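Long-range contacts in 3-oxosteroid 1-dehydrogenase (Sterolibacterium denitrificans, PDB 7P18), which binds FAD and probably catalyses the 1,2-dehydrogenation of 3-oxosteroids to 3-oxo-Delta(1)-steroids, passing the electrons to an acceptor: residues A[116-121]-A[537-542]; A[360-365]-A[461-466]; A[9-14]-A[260-265]; A[234-239]-A[247-252]. All blocks are in the same frame, centred on the assembly; numbering follows the deposited sequence.

Contact 1. Residues A[116-121]-A[537-542]; sequences PDYYQH and PGAGGT. With FAD (flavin-adenine dinucleotide), chain C.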
# COMPACT_ATOMS: atom_id res chain seq x y z
N PRO A 116 -12.19 10.54 -1.11
CA PRO A 116 -12.85 10.47 0.19
C PRO A 116 -12.16 9.52 1.17
O PRO A 116 -11.55 8.54 0.73
CB PRO A 116 -14.25 9.92 -0.11
CG PRO A 116 -14.36 10.06 -1.61
CD PRO A 116 -12.98 9.86 -2.13
N ASP A 117 -12.26 9.84 2.46
CA ASP A 117 -11.91 8.88 3.54
C ASP A 117 -12.68 7.57 3.32
O ASP A 117 -13.80 7.58 2.78
CB ASP A 117 -12.20 9.48 4.91
CG ASP A 117 -11.25 10.60 5.30
OD1 ASP A 117 -10.18 10.75 4.64
OD2 ASP A 117 -11.58 11.29 6.26
N TYR A 118 -12.13 6.45 3.77
CA TYR A 118 -12.72 5.11 3.43
C TYR A 118 -13.99 4.81 4.21
O TYR A 118 -14.70 3.89 3.81
CB TYR A 118 -11.64 4.04 3.61
CG TYR A 118 -10.62 4.00 2.49
CD1 TYR A 118 -10.51 4.98 1.51
CD2 TYR A 118 -9.73 2.94 2.42
CE1 TYR A 118 -9.55 4.93 0.52
CE2 TYR A 118 -8.78 2.86 1.42
CZ TYR A 118 -8.70 3.83 0.45
OH TYR A 118 -7.72 3.72 -0.50
N TYR A 119 -14.23 5.42 5.37
CA TYR A 119 -15.35 5.06 6.26
C TYR A 119 -16.28 6.26 6.38
O TYR A 119 -16.24 6.99 7.39
CB TYR A 119 -14.86 4.61 7.63
CG TYR A 119 -13.85 3.48 7.65
CD1 TYR A 119 -14.10 2.25 7.05
CD2 TYR A 119 -12.65 3.63 8.31
CE1 TYR A 119 -13.15 1.23 7.08
CE2 TYR A 119 -11.71 2.62 8.36
CZ TYR A 119 -11.98 1.40 7.79
OH TYR A 119 -11.03 0.42 7.87
N GLN A 120 -17.08 6.53 5.35
CA GLN A 120 -17.92 7.74 5.31
C GLN A 120 -19.00 7.65 6.40
O GLN A 120 -19.52 8.70 6.80
CB GLN A 120 -18.54 7.92 3.92
CG GLN A 120 -17.52 8.34 2.88
CD GLN A 120 -16.92 9.70 3.13
OE1 GLN A 120 -17.64 10.66 3.32
NE2 GLN A 120 -15.59 9.77 3.19
N HIS A 121 -19.33 6.45 6.86
CA HIS A 121 -20.35 6.24 7.92
C HIS A 121 -19.80 6.58 9.32
O HIS A 121 -20.60 6.58 10.24
CB HIS A 121 -20.85 4.82 7.88
CG HIS A 121 -19.76 3.82 8.06
ND1 HIS A 121 -18.99 3.36 6.97
CD2 HIS A 121 -19.25 3.22 9.16
CE1 HIS A 121 -18.11 2.47 7.42
NE2 HIS A 121 -18.22 2.39 8.75
N PRO A 537 -7.81 3.97 7.34
CA PRO A 537 -8.70 5.14 7.41
C PRO A 537 -9.01 5.82 6.07
O PRO A 537 -10.08 6.42 5.91
CB PRO A 537 -7.91 6.09 8.33
CG PRO A 537 -6.48 5.69 8.14
CD PRO A 537 -6.55 4.18 8.06
N GLY A 538 -8.06 5.72 5.15
CA GLY A 538 -8.10 6.36 3.83
C GLY A 538 -6.85 6.03 3.07
O GLY A 538 -5.90 5.45 3.66
N ALA A 539 -6.81 6.40 1.80
CA ALA A 539 -5.61 6.20 0.97
C ALA A 539 -4.42 6.87 1.64
O ALA A 539 -4.52 8.08 2.01
CB ALA A 539 -5.88 6.70 -0.43
N GLY A 540 -3.36 6.11 1.90
CA GLY A 540 -2.20 6.58 2.68
C GLY A 540 -2.20 6.17 4.13
O GLY A 540 -1.35 6.69 4.88
N GLY A 541 -3.05 5.22 4.49
CA GLY A 541 -3.16 4.74 5.87
C GLY A 541 -2.05 3.79 6.28
O GLY A 541 -2.01 3.50 7.47
N THR A 542 -1.11 3.39 5.41
CA THR A 542 0.12 2.64 5.83
C THR A 542 1.34 3.57 5.74
O THR A 542 2.18 3.52 6.62
CB THR A 542 0.36 1.32 5.05
OG1 THR A 542 1.13 1.53 3.88
CG2 THR A 542 -0.94 0.69 4.63
PA FAD C . 8.91 -1.35 2.73
O1A FAD C . 8.48 -0.16 1.94
O2A FAD C . 8.63 -2.65 2.02
O5B FAD C . 10.45 -1.18 3.03
C5B FAD C . 11.12 -2.20 3.82
C4B FAD C . 12.52 -2.35 3.29
O4B FAD C . 13.31 -3.09 4.26
C3B FAD C . 12.65 -3.10 1.95
O3B FAD C . 13.45 -2.37 1.03
C2B FAD C . 13.30 -4.43 2.35
O2B FAD C . 14.00 -5.05 1.29
C1B FAD C . 14.11 -4.03 3.58
N9A FAD C . 14.46 -5.13 4.48
C8A FAD C . 13.75 -6.26 4.77
N7A FAD C . 14.42 -7.09 5.56
C5A FAD C . 15.62 -6.44 5.82
C6A FAD C . 16.75 -6.79 6.58
N6A FAD C . 16.91 -7.96 7.21
N1A FAD C . 17.77 -5.91 6.62
C2A FAD C . 17.64 -4.75 5.96
N3A FAD C . 16.66 -4.35 5.15
C4A FAD C . 15.66 -5.24 5.15
N1 FAD C . 0.13 2.24 1.30
C2 FAD C . -0.22 3.53 1.47
O2 FAD C . -0.35 4.02 2.60
N3 FAD C . -0.41 4.34 0.42
C4 FAD C . -0.54 3.87 -0.87
O4 FAD C . -0.61 4.68 -1.79
C4X FAD C . -0.22 2.50 -1.10
N5 FAD C . -0.29 2.01 -2.32
C5X FAD C . 0.11 0.71 -2.51
C6 FAD C . 0.13 0.19 -3.83
C7 FAD C . 0.65 -1.07 -4.10
C7M FAD C . 0.70 -1.60 -5.52
C8 FAD C . 1.22 -1.82 -3.05
C8M FAD C . 1.82 -3.18 -3.32
C9 FAD C . 1.13 -1.35 -1.75
C9A FAD C . 0.62 -0.07 -1.45
N10 FAD C . 0.54 0.44 -0.15
C10 FAD C . 0.14 1.75 0.08
C1' FAD C . 1.11 -0.30 0.98
C2' FAD C . 2.54 0.20 1.27
O2' FAD C . 3.37 0.17 0.11
C3' FAD C . 3.23 -0.56 2.41
O3' FAD C . 2.32 -0.86 3.47
C4' FAD C . 4.44 0.20 2.91
O4' FAD C . 5.28 0.47 1.79
C5' FAD C . 5.23 -0.53 3.97
O5' FAD C . 6.39 0.29 4.24
P FAD C . 7.58 -0.28 5.13
O1P FAD C . 8.54 0.83 5.12
O2P FAD C . 7.12 -0.92 6.36
O3P FAD C . 8.21 -1.46 4.18
O HOH W 1 -8.85 8.40 1.46

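Contact 2. Residues A[360-365]-A[461-466]; sequences ASPYLE and NVFDRY. With ANB (androsta-1,4-diene-3,17-dione), chain D.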
# COMPACT_ATOMS: atom_id res chain seq x y z
N ALA A 360 -17.21 -2.73 -4.15
CA ALA A 360 -16.51 -1.45 -3.94
C ALA A 360 -15.95 -1.33 -2.51
O ALA A 360 -15.42 -0.28 -2.21
CB ALA A 360 -17.46 -0.30 -4.22
N SER A 361 -16.10 -2.33 -1.63
CA SER A 361 -15.52 -2.27 -0.26
C SER A 361 -14.07 -1.79 -0.36
O SER A 361 -13.32 -2.22 -1.23
CB SER A 361 -15.61 -3.60 0.44
OG SER A 361 -14.82 -3.60 1.64
N PRO A 362 -13.58 -0.97 0.58
CA PRO A 362 -12.14 -0.81 0.75
C PRO A 362 -11.47 -2.19 0.78
O PRO A 362 -12.08 -3.13 1.31
CB PRO A 362 -11.99 -0.09 2.10
CG PRO A 362 -13.31 0.68 2.22
CD PRO A 362 -14.35 -0.25 1.62
N TYR A 363 -10.25 -2.27 0.25
CA TYR A 363 -9.53 -3.57 0.05
C TYR A 363 -9.29 -4.28 1.39
O TYR A 363 -9.36 -5.54 1.39
CB TYR A 363 -8.24 -3.40 -0.74
CG TYR A 363 -7.55 -2.07 -0.59
CD1 TYR A 363 -8.01 -0.97 -1.29
CD2 TYR A 363 -6.42 -1.91 0.18
CE1 TYR A 363 -7.38 0.26 -1.20
CE2 TYR A 363 -5.78 -0.68 0.29
CZ TYR A 363 -6.28 0.42 -0.38
OH TYR A 363 -5.71 1.68 -0.28
N LEU A 364 -9.00 -3.58 2.48
CA LEU A 364 -8.78 -4.27 3.78
C LEU A 364 -10.01 -5.07 4.18
O LEU A 364 -9.89 -6.29 4.49
CB LEU A 364 -8.42 -3.24 4.86
CG LEU A 364 -8.20 -3.82 6.25
CD1 LEU A 364 -6.94 -4.65 6.33
CD2 LEU A 364 -8.11 -2.71 7.30
N GLU A 365 -11.18 -4.44 4.16
CA GLU A 365 -12.44 -5.08 4.57
C GLU A 365 -12.83 -6.15 3.56
O GLU A 365 -13.44 -7.14 3.98
CB GLU A 365 -13.53 -4.03 4.75
CG GLU A 365 -13.41 -3.32 6.11
CD GLU A 365 -12.35 -2.27 6.21
OE1 GLU A 365 -11.97 -1.75 5.14
OE2 GLU A 365 -11.89 -1.97 7.36
N ASN A 461 -22.31 5.31 -1.14
CA ASN A 461 -21.60 6.43 -0.49
C ASN A 461 -20.56 6.99 -1.45
O ASN A 461 -20.28 6.31 -2.44
CB ASN A 461 -20.98 5.97 0.83
CG ASN A 461 -19.87 4.99 0.60
OD1 ASN A 461 -18.77 5.37 0.16
ND2 ASN A 461 -20.15 3.73 0.85
N VAL A 462 -19.97 8.15 -1.14
CA VAL A 462 -19.06 8.89 -2.07
C VAL A 462 -17.74 8.14 -2.24
O VAL A 462 -17.12 8.32 -3.28
CB VAL A 462 -18.84 10.35 -1.64
CG1 VAL A 462 -20.15 11.10 -1.71
CG2 VAL A 462 -18.18 10.46 -0.27
N PHE A 463 -17.30 7.33 -1.28
CA PHE A 463 -16.06 6.55 -1.48
C PHE A 463 -16.28 5.55 -2.62
O PHE A 463 -15.50 5.54 -3.60
CB PHE A 463 -15.57 5.84 -0.20
CG PHE A 463 -14.52 4.83 -0.53
CD1 PHE A 463 -13.24 5.22 -0.89
CD2 PHE A 463 -14.86 3.50 -0.64
CE1 PHE A 463 -12.30 4.27 -1.27
CE2 PHE A 463 -13.92 2.57 -1.04
CZ PHE A 463 -12.65 2.95 -1.33
N ASP A 464 -17.32 4.73 -2.52
CA ASP A 464 -17.65 3.72 -3.56
C ASP A 464 -17.72 4.41 -4.93
O ASP A 464 -17.09 3.94 -5.90
CB ASP A 464 -19.00 3.05 -3.31
CG ASP A 464 -19.07 2.08 -2.16
OD1 ASP A 464 -18.24 2.19 -1.26
OD2 ASP A 464 -20.04 1.32 -2.13
N ARG A 465 -18.41 5.55 -5.01
CA ARG A 465 -18.70 6.22 -6.31
C ARG A 465 -17.45 6.90 -6.87
O ARG A 465 -17.42 7.13 -8.07
CB ARG A 465 -19.83 7.22 -6.13
CG ARG A 465 -21.15 6.57 -5.75
CD ARG A 465 -22.33 7.48 -5.87
NE ARG A 465 -22.36 8.59 -4.95
CZ ARG A 465 -23.00 8.62 -3.77
NH1 ARG A 465 -23.60 7.54 -3.30
NH2 ARG A 465 -23.00 9.73 -3.06
N TYR A 466 -16.42 7.16 -6.06
CA TYR A 466 -15.17 7.81 -6.53
C TYR A 466 -14.58 7.05 -7.73
O TYR A 466 -14.04 7.68 -8.63
CB TYR A 466 -14.16 7.93 -5.39
CG TYR A 466 -12.89 8.66 -5.73
CD1 TYR A 466 -12.89 10.00 -6.11
CD2 TYR A 466 -11.67 8.03 -5.65
CE1 TYR A 466 -11.71 10.66 -6.43
CE2 TYR A 466 -10.48 8.67 -5.96
CZ TYR A 466 -10.50 9.99 -6.35
OH TYR A 466 -9.28 10.55 -6.60
C1 ANB D . -3.43 1.98 -2.74
C10 ANB D . -3.92 3.10 -3.60
C11 ANB D . -3.14 1.86 -5.76
C12 ANB D . -2.61 1.96 -7.20
C13 ANB D . -3.33 3.06 -7.96
C14 ANB D . -3.08 4.38 -7.21
C15 ANB D . -3.53 5.45 -8.21
C16 ANB D . -3.11 4.88 -9.58
C17 ANB D . -2.81 3.42 -9.34
C18 ANB D . -4.83 2.74 -8.18
C19 ANB D . -5.44 2.87 -3.83
C2 ANB D . -3.36 2.03 -1.41
C3 ANB D . -3.49 3.30 -0.70
C4 ANB D . -3.47 4.47 -1.57
C5 ANB D . -3.73 4.42 -2.88
C6 ANB D . -3.94 5.68 -3.67
C7 ANB D . -3.28 5.66 -5.04
C8 ANB D . -3.64 4.39 -5.80
C9 ANB D . -3.14 3.18 -4.97
O1 ANB D . -3.57 3.38 0.53
O2 ANB D . -2.28 2.68 -10.14

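Contact 3. Residues A[9-14]-A[260-265]; sequences DVIVVG and LTARRG. With FAD (flavin-adenine dinucleotide), chain C.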
# COMPACT_ATOMS: atom_id res chain seq x y z
N ASP A 9 25.53 7.70 15.11
CA ASP A 9 24.49 8.06 16.12
C ASP A 9 23.28 7.14 15.90
O ASP A 9 22.81 6.48 16.86
CB ASP A 9 24.15 9.55 16.03
CG ASP A 9 25.32 10.43 16.46
OD1 ASP A 9 26.12 9.93 17.25
OD2 ASP A 9 25.39 11.57 15.99
N VAL A 10 22.86 7.04 14.64
CA VAL A 10 21.59 6.34 14.27
C VAL A 10 21.87 5.34 13.14
O VAL A 10 22.43 5.75 12.10
CB VAL A 10 20.52 7.38 13.88
CG1 VAL A 10 19.25 6.70 13.41
CG2 VAL A 10 20.21 8.33 15.03
N ILE A 11 21.48 4.09 13.33
CA ILE A 11 21.42 3.12 12.21
C ILE A 11 19.96 2.80 11.90
O ILE A 11 19.24 2.35 12.80
CB ILE A 11 22.26 1.87 12.50
CG1 ILE A 11 23.68 2.24 12.93
CG2 ILE A 11 22.26 0.99 11.26
CD1 ILE A 11 24.45 1.08 13.47
N VAL A 12 19.56 3.01 10.65
CA VAL A 12 18.18 2.74 10.14
C VAL A 12 18.23 1.44 9.35
O VAL A 12 19.00 1.37 8.38
CB VAL A 12 17.68 3.90 9.29
CG1 VAL A 12 16.32 3.63 8.71
CG2 VAL A 12 17.68 5.22 10.08
N VAL A 13 17.45 0.46 9.75
CA VAL A 13 17.32 -0.84 9.04
C VAL A 13 16.13 -0.80 8.09
O VAL A 13 14.98 -0.68 8.56
CB VAL A 13 17.22 -1.99 10.04
CG1 VAL A 13 17.14 -3.33 9.31
CG2 VAL A 13 18.38 -1.94 11.02
N GLY A 14 16.42 -0.91 6.79
CA GLY A 14 15.43 -0.89 5.71
C GLY A 14 15.55 0.40 4.94
O GLY A 14 16.01 1.37 5.51
N LEU A 260 28.01 -3.22 13.86
CA LEU A 260 27.82 -1.77 13.70
C LEU A 260 27.31 -1.19 15.02
O LEU A 260 26.43 -1.79 15.61
CB LEU A 260 26.81 -1.53 12.57
CG LEU A 260 27.23 -2.02 11.18
CD1 LEU A 260 26.14 -1.75 10.17
CD2 LEU A 260 28.51 -1.33 10.73
N THR A 261 27.86 -0.06 15.45
CA THR A 261 27.46 0.57 16.73
C THR A 261 26.55 1.75 16.43
O THR A 261 26.91 2.56 15.56
CB THR A 261 28.70 0.98 17.55
OG1 THR A 261 29.39 -0.22 17.88
CG2 THR A 261 28.35 1.71 18.83
N ALA A 262 25.45 1.84 17.18
CA ALA A 262 24.53 3.00 17.17
C ALA A 262 24.62 3.67 18.54
O ALA A 262 24.15 3.07 19.49
CB ALA A 262 23.11 2.57 16.87
N ARG A 263 25.23 4.85 18.61
CA ARG A 263 25.40 5.58 19.90
C ARG A 263 24.03 5.96 20.47
O ARG A 263 23.88 5.92 21.70
CB ARG A 263 26.19 6.87 19.70
CG ARG A 263 27.58 6.65 19.11
CD ARG A 263 28.44 7.87 19.34
NE ARG A 263 29.67 7.83 18.56
CZ ARG A 263 29.82 8.32 17.33
NH1 ARG A 263 28.81 8.86 16.68
NH2 ARG A 263 31.00 8.23 16.75
N ARG A 264 23.07 6.34 19.62
CA ARG A 264 21.80 7.01 20.04
C ARG A 264 20.59 6.11 19.76
O ARG A 264 19.70 6.06 20.62
CB ARG A 264 21.72 8.38 19.39
CG ARG A 264 22.90 9.28 19.73
CD ARG A 264 22.77 9.79 21.14
NE ARG A 264 21.74 10.82 21.17
CZ ARG A 264 21.91 12.07 20.75
NH1 ARG A 264 23.08 12.47 20.26
NH2 ARG A 264 20.90 12.93 20.81
N GLY A 265 20.54 5.42 18.62
CA GLY A 265 19.37 4.57 18.37
C GLY A 265 19.44 3.76 17.09
O GLY A 265 20.14 4.16 16.16
PA FAD C . 8.91 -1.35 2.73
O1A FAD C . 8.48 -0.16 1.94
O2A FAD C . 8.63 -2.65 2.02
O5B FAD C . 10.45 -1.18 3.03
C5B FAD C . 11.12 -2.20 3.82
C4B FAD C . 12.52 -2.35 3.29
O4B FAD C . 13.31 -3.09 4.26
C3B FAD C . 12.65 -3.10 1.95
O3B FAD C . 13.45 -2.37 1.03
C2B FAD C . 13.30 -4.43 2.35
O2B FAD C . 14.00 -5.05 1.29
C1B FAD C . 14.11 -4.03 3.58
N9A FAD C . 14.46 -5.13 4.48
C8A FAD C . 13.75 -6.26 4.77
N7A FAD C . 14.42 -7.09 5.56
C5A FAD C . 15.62 -6.44 5.82
C6A FAD C . 16.75 -6.79 6.58
N6A FAD C . 16.91 -7.96 7.21
N1A FAD C . 17.77 -5.91 6.62
C2A FAD C . 17.64 -4.75 5.96
N3A FAD C . 16.66 -4.35 5.15
C4A FAD C . 15.66 -5.24 5.15
N1 FAD C . 0.13 2.24 1.30
C2 FAD C . -0.22 3.53 1.47
O2 FAD C . -0.35 4.02 2.60
N3 FAD C . -0.41 4.34 0.42
C4 FAD C . -0.54 3.87 -0.87
O4 FAD C . -0.61 4.68 -1.79
C4X FAD C . -0.22 2.50 -1.10
N5 FAD C . -0.29 2.01 -2.32
C5X FAD C . 0.11 0.71 -2.51
C6 FAD C . 0.13 0.19 -3.83
C7 FAD C . 0.65 -1.07 -4.10
C7M FAD C . 0.70 -1.60 -5.52
C8 FAD C . 1.22 -1.82 -3.05
C8M FAD C . 1.82 -3.18 -3.32
C9 FAD C . 1.13 -1.35 -1.75
C9A FAD C . 0.62 -0.07 -1.45
N10 FAD C . 0.54 0.44 -0.15
C10 FAD C . 0.14 1.75 0.08
C1' FAD C . 1.11 -0.30 0.98
C2' FAD C . 2.54 0.20 1.27
O2' FAD C . 3.37 0.17 0.11
C3' FAD C . 3.23 -0.56 2.41
O3' FAD C . 2.32 -0.86 3.47
C4' FAD C . 4.44 0.20 2.91
O4' FAD C . 5.28 0.47 1.79
C5' FAD C . 5.23 -0.53 3.97
O5' FAD C . 6.39 0.29 4.24
P FAD C . 7.58 -0.28 5.13
O1P FAD C . 8.54 0.83 5.12
O2P FAD C . 7.12 -0.92 6.36
O3P FAD C . 8.21 -1.46 4.18

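Contact 4. Residues A[234-239]-A[247-252]; sequences ESLITE and TGIVVK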
# COMPACT_ATOMS: atom_id res chain seq x y z
N GLU A 234 20.89 -8.86 10.48
CA GLU A 234 20.76 -10.22 11.04
C GLU A 234 20.34 -10.22 12.50
O GLU A 234 19.57 -11.10 12.89
CB GLU A 234 22.13 -10.91 11.07
CG GLU A 234 22.67 -11.29 9.73
CD GLU A 234 23.78 -12.33 9.81
OE1 GLU A 234 24.26 -12.70 10.96
OE2 GLU A 234 24.14 -12.77 8.71
N SER A 235 20.90 -9.35 13.34
CA SER A 235 20.62 -9.43 14.79
C SER A 235 20.91 -8.09 15.48
O SER A 235 21.56 -7.22 14.92
CB SER A 235 21.39 -10.57 15.41
OG SER A 235 22.78 -10.33 15.29
N LEU A 236 20.39 -7.95 16.68
CA LEU A 236 20.60 -6.75 17.52
C LEU A 236 21.81 -6.99 18.43
O LEU A 236 22.01 -8.14 18.88
CB LEU A 236 19.32 -6.56 18.35
CG LEU A 236 18.08 -6.12 17.57
CD1 LEU A 236 16.81 -6.29 18.40
CD2 LEU A 236 18.23 -4.71 17.12
N ILE A 237 22.59 -5.95 18.69
CA ILE A 237 23.62 -5.93 19.77
C ILE A 237 22.98 -5.28 21.01
O ILE A 237 22.40 -4.21 20.88
CB ILE A 237 24.89 -5.22 19.28
CG1 ILE A 237 25.42 -5.91 18.01
CG2 ILE A 237 25.94 -5.14 20.39
CD1 ILE A 237 26.50 -5.16 17.27
N THR A 238 23.06 -5.93 22.17
CA THR A 238 22.54 -5.37 23.44
C THR A 238 23.63 -5.33 24.54
O THR A 238 24.62 -6.03 24.42
CB THR A 238 21.33 -6.15 23.94
OG1 THR A 238 21.79 -7.46 24.26
CG2 THR A 238 20.21 -6.22 22.92
N GLU A 239 23.40 -4.50 25.55
CA GLU A 239 24.17 -4.41 26.82
C GLU A 239 23.18 -4.36 27.98
O GLU A 239 22.03 -3.92 27.75
CB GLU A 239 25.02 -3.15 26.85
CG GLU A 239 26.10 -3.11 25.78
CD GLU A 239 26.94 -1.84 25.81
OE1 GLU A 239 26.60 -0.91 26.58
OE2 GLU A 239 27.93 -1.78 25.04
N THR A 247 22.49 -1.34 21.36
CA THR A 247 23.69 -0.49 21.15
C THR A 247 24.18 -0.61 19.71
O THR A 247 25.14 0.11 19.35
CB THR A 247 24.79 -0.88 22.14
OG1 THR A 247 25.06 -2.27 21.95
CG2 THR A 247 24.36 -0.68 23.57
N GLY A 248 23.55 -1.48 18.91
CA GLY A 248 23.97 -1.68 17.51
C GLY A 248 23.28 -2.85 16.84
O GLY A 248 22.33 -3.41 17.41
N ILE A 249 23.79 -3.23 15.67
CA ILE A 249 23.27 -4.39 14.91
C ILE A 249 24.45 -5.18 14.34
O ILE A 249 25.50 -4.59 14.14
CB ILE A 249 22.33 -3.92 13.78
CG1 ILE A 249 23.05 -3.08 12.73
CG2 ILE A 249 21.13 -3.19 14.37
CD1 ILE A 249 22.23 -2.77 11.48
N VAL A 250 24.19 -6.44 14.02
CA VAL A 250 25.05 -7.25 13.10
C VAL A 250 24.37 -7.27 11.73
O VAL A 250 23.17 -7.62 11.66
CB VAL A 250 25.21 -8.68 13.62
CG1 VAL A 250 26.16 -9.47 12.72
CG2 VAL A 250 25.66 -8.70 15.09
N VAL A 251 25.13 -6.94 10.69
CA VAL A 251 24.73 -7.12 9.27
C VAL A 251 25.67 -8.12 8.59
O VAL A 251 26.72 -8.49 9.16
CB VAL A 251 24.71 -5.79 8.51
CG1 VAL A 251 23.71 -4.83 9.14
CG2 VAL A 251 26.11 -5.17 8.40
N LYS A 252 25.26 -8.57 7.41
CA LYS A 252 26.07 -9.35 6.45
C LYS A 252 26.42 -8.41 5.31
O LYS A 252 25.52 -8.00 4.59
CB LYS A 252 25.30 -10.60 6.03
CG LYS A 252 26.11 -11.67 5.32
CD LYS A 252 25.27 -12.81 4.77
CE LYS A 252 25.70 -13.24 3.38
NZ LYS A 252 25.48 -14.69 3.19

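Contact 1. Residues A[116-121]-A[537-542]
Y118 meets G538 and A539 at the wall of the active-site pocket, where a type II beta turn from G538 to G541 borders the bound steroid and leads on to the flavin. Y118 has CG anti to its carbonyl carbon (chi1 -76°), beside its backbone N, and its ring lies flat against the turn: G538 CA sits over its face, 3.7 Å from the ring centroid, in a CH-pi contact, and A539 N approaches CE1 at 3.4 Å on the same side. The bare CA of G538 allows this approach. Beside the ring, Y118 N donates to P537 O (3.0 Å, 162°), an oxygen that Y73 OH also binds. A water joins the loops a second time, giving to P116 O and accepting from A539 N at 2.9 Å. The hydroxyl of Y118 lies 3.5 Å from A539 CB and hydrogen-bonds to Y363. An alanine in place of Y118 would probably leave Y363 without that partner and open a gap beside G538. At G540 a CB would press on the preceding carbonyl oxygen, and at G541 it would strike P537 CD, so glycine suits both. T542 grips the flavin, its N giving to FAD O2 (3.0 Å) and its OG1 to N1 (2.9 Å). Residues 116-121 lie in the loop between strands 109-111 and 131-138, with P116 resting on helix 462-466, while 537-542 leads into helix 543-559.

Contact 2. Residues A[360-365]-A[461-466]
A360 and P362 pack on F463 and D464 where two helix starts come together: P362 is the N-cap of helix 363-377, and N461 is the N-cap of the short helix 462-466. The contact is carried by apolar packing and close fit, with no hydrogen bond across it. A360 CB points at the carboxylate of D464 and comes within 3.5 Å of its CG, so the small methyl suits a place where the two backbones approach closely. F463 has CG anti to its backbone N (chi1 167°); its CB points toward the other segment, and the CE2 corner of the ring does the touching: A360 O lies at the ring edge, 3.4 Å away, and P362 CG comes obliquely to the same carbon at 3.8 Å. The ring also meets that of Y118.

Polar bonds shape each segment separately. N461 OD1 caps the first turn of its helix, accepting from D464 N at 3.1 Å and more weakly from F463 N; asparagine suits this place because its short side chain can fold over to the amides of the first helical turn, which have no preceding turn to bond to. N461 ND2 in turn gives a weak bond to D464 OD1, while D464 OD2 is held by G459 N and N358 ND2, which fixes the carboxylate beside A360. In the other segment S361 OG donates to P362 O at 2.8 Å.

Just beyond P362 the chain enters the steroid pocket: Y363 CZ stands 3.5 Å from C2 of the bound androstadienedione, and Y363 OH is 2.9 Å from its O1.

Contact 3. Residues A[9-14]-A[260-265]
D9 and V10 meet the chain at R263 to G265 just where two sheets part: V10 pairs with G265 in a parallel bridge, while strand 10-13 and strand 260-262 run at 115° to each other. D9 O accepts two backbone amides, R264 N at 2.8 Å and G265 N at 3.1 Å. G265 O continues the pairing by taking I11 N at 3.1 Å, and V10 CA leans on the same oxygen.

Of the side chains, I11 fills the angle between the sheets. Its CD1 reaches L260 CB at 3.6 Å, the two side chains crossing at about a right angle, and also touches A262 CB at 3.9 Å; a branched apolar residue fits this buried wedge, and A262 is small enough to leave it space. At the outer end R263, extended from CG to NE, brings NH1 to D9 OD1 at 3.0 Å. This salt bridge is not a flat pairing, since the carboxylate and guanidinium planes stand 62° apart. R264 bends back, laying CG on D9 CB, and gives NH2 to I557 O. At the far end of the strand, V13 CG1 packs on the FAD adenine, and G14, which probably begins a GxGxxA pattern of Rossmann type, passes close to the ribose.

The chemistry implies a corner held mainly by backbone bonds, with a nearby pair of arginines that would probably help keep D9 ionised.

Contact 4. Residues A[234-239]-A[247-252]
I237 lies across T247, G248 and I249 on the neighbouring strand, its CG1 anti to its carbonyl carbon (chi1 -57°) and CD1 extended beyond that. CD1 thus passes over G248 to reach I249 O at 3.3 Å; a CB on G248 would be tight against that methyl, so glycine suits the place. The other branch, CG2, meets T247 OG1 at 3.4 Å, the side chains crossing at about a right angle. On the same face V250 CG2 is flanked by I237 CG1 at 4.0 Å and S235 OG at 3.3 Å, so the beta-branched valine fits between an apolar and a polar neighbour. An alanine at I237 would probably leave a gap above G248 and deprive V250 CG2 of its apolar partner. L236 and I249 face the other way and touch loosely.

At the strand ends E239 lays its extended side chain against T247 CG2, with CD 3.6 Å away, and forms a salt bridge to R245 through its carboxylate. E234 OE2 rests beside K252 CB at 3.6 Å.

The backbones run antiparallel, I237 N giving to G248 O and V250 N to S235 O, with two classic beta bulges: E234 and S235 face V250, T247 and G248 face I237. The result is a bulged hairpin, its second strand followed after a tight connection by antiparallel strand 256-262, completing the three-stranded meander familiar from FAD-binding Rossmann domains.

The four contacts form two groups, one at each end of the FAD. Contacts 1 and 2, with centres about 9 Å apart, touch beside the flavin and steroid, where Y119 OH meets E365. Contacts 3 and 4, also about 9 Å apart, share the sheet containing strands 245-253 and 256-262, where L260 N bonds to I249 O, near the adenine end. About 34 Å separates the centres of contacts 1 and 3. Along the chain contact 4 nests within contact 3, contact 2 within contact 1, and contacts 1 and 3 cross, so parts far apart in the sequence come together at the two ends of one cofactor, contacts 1 and 3 touching it directly.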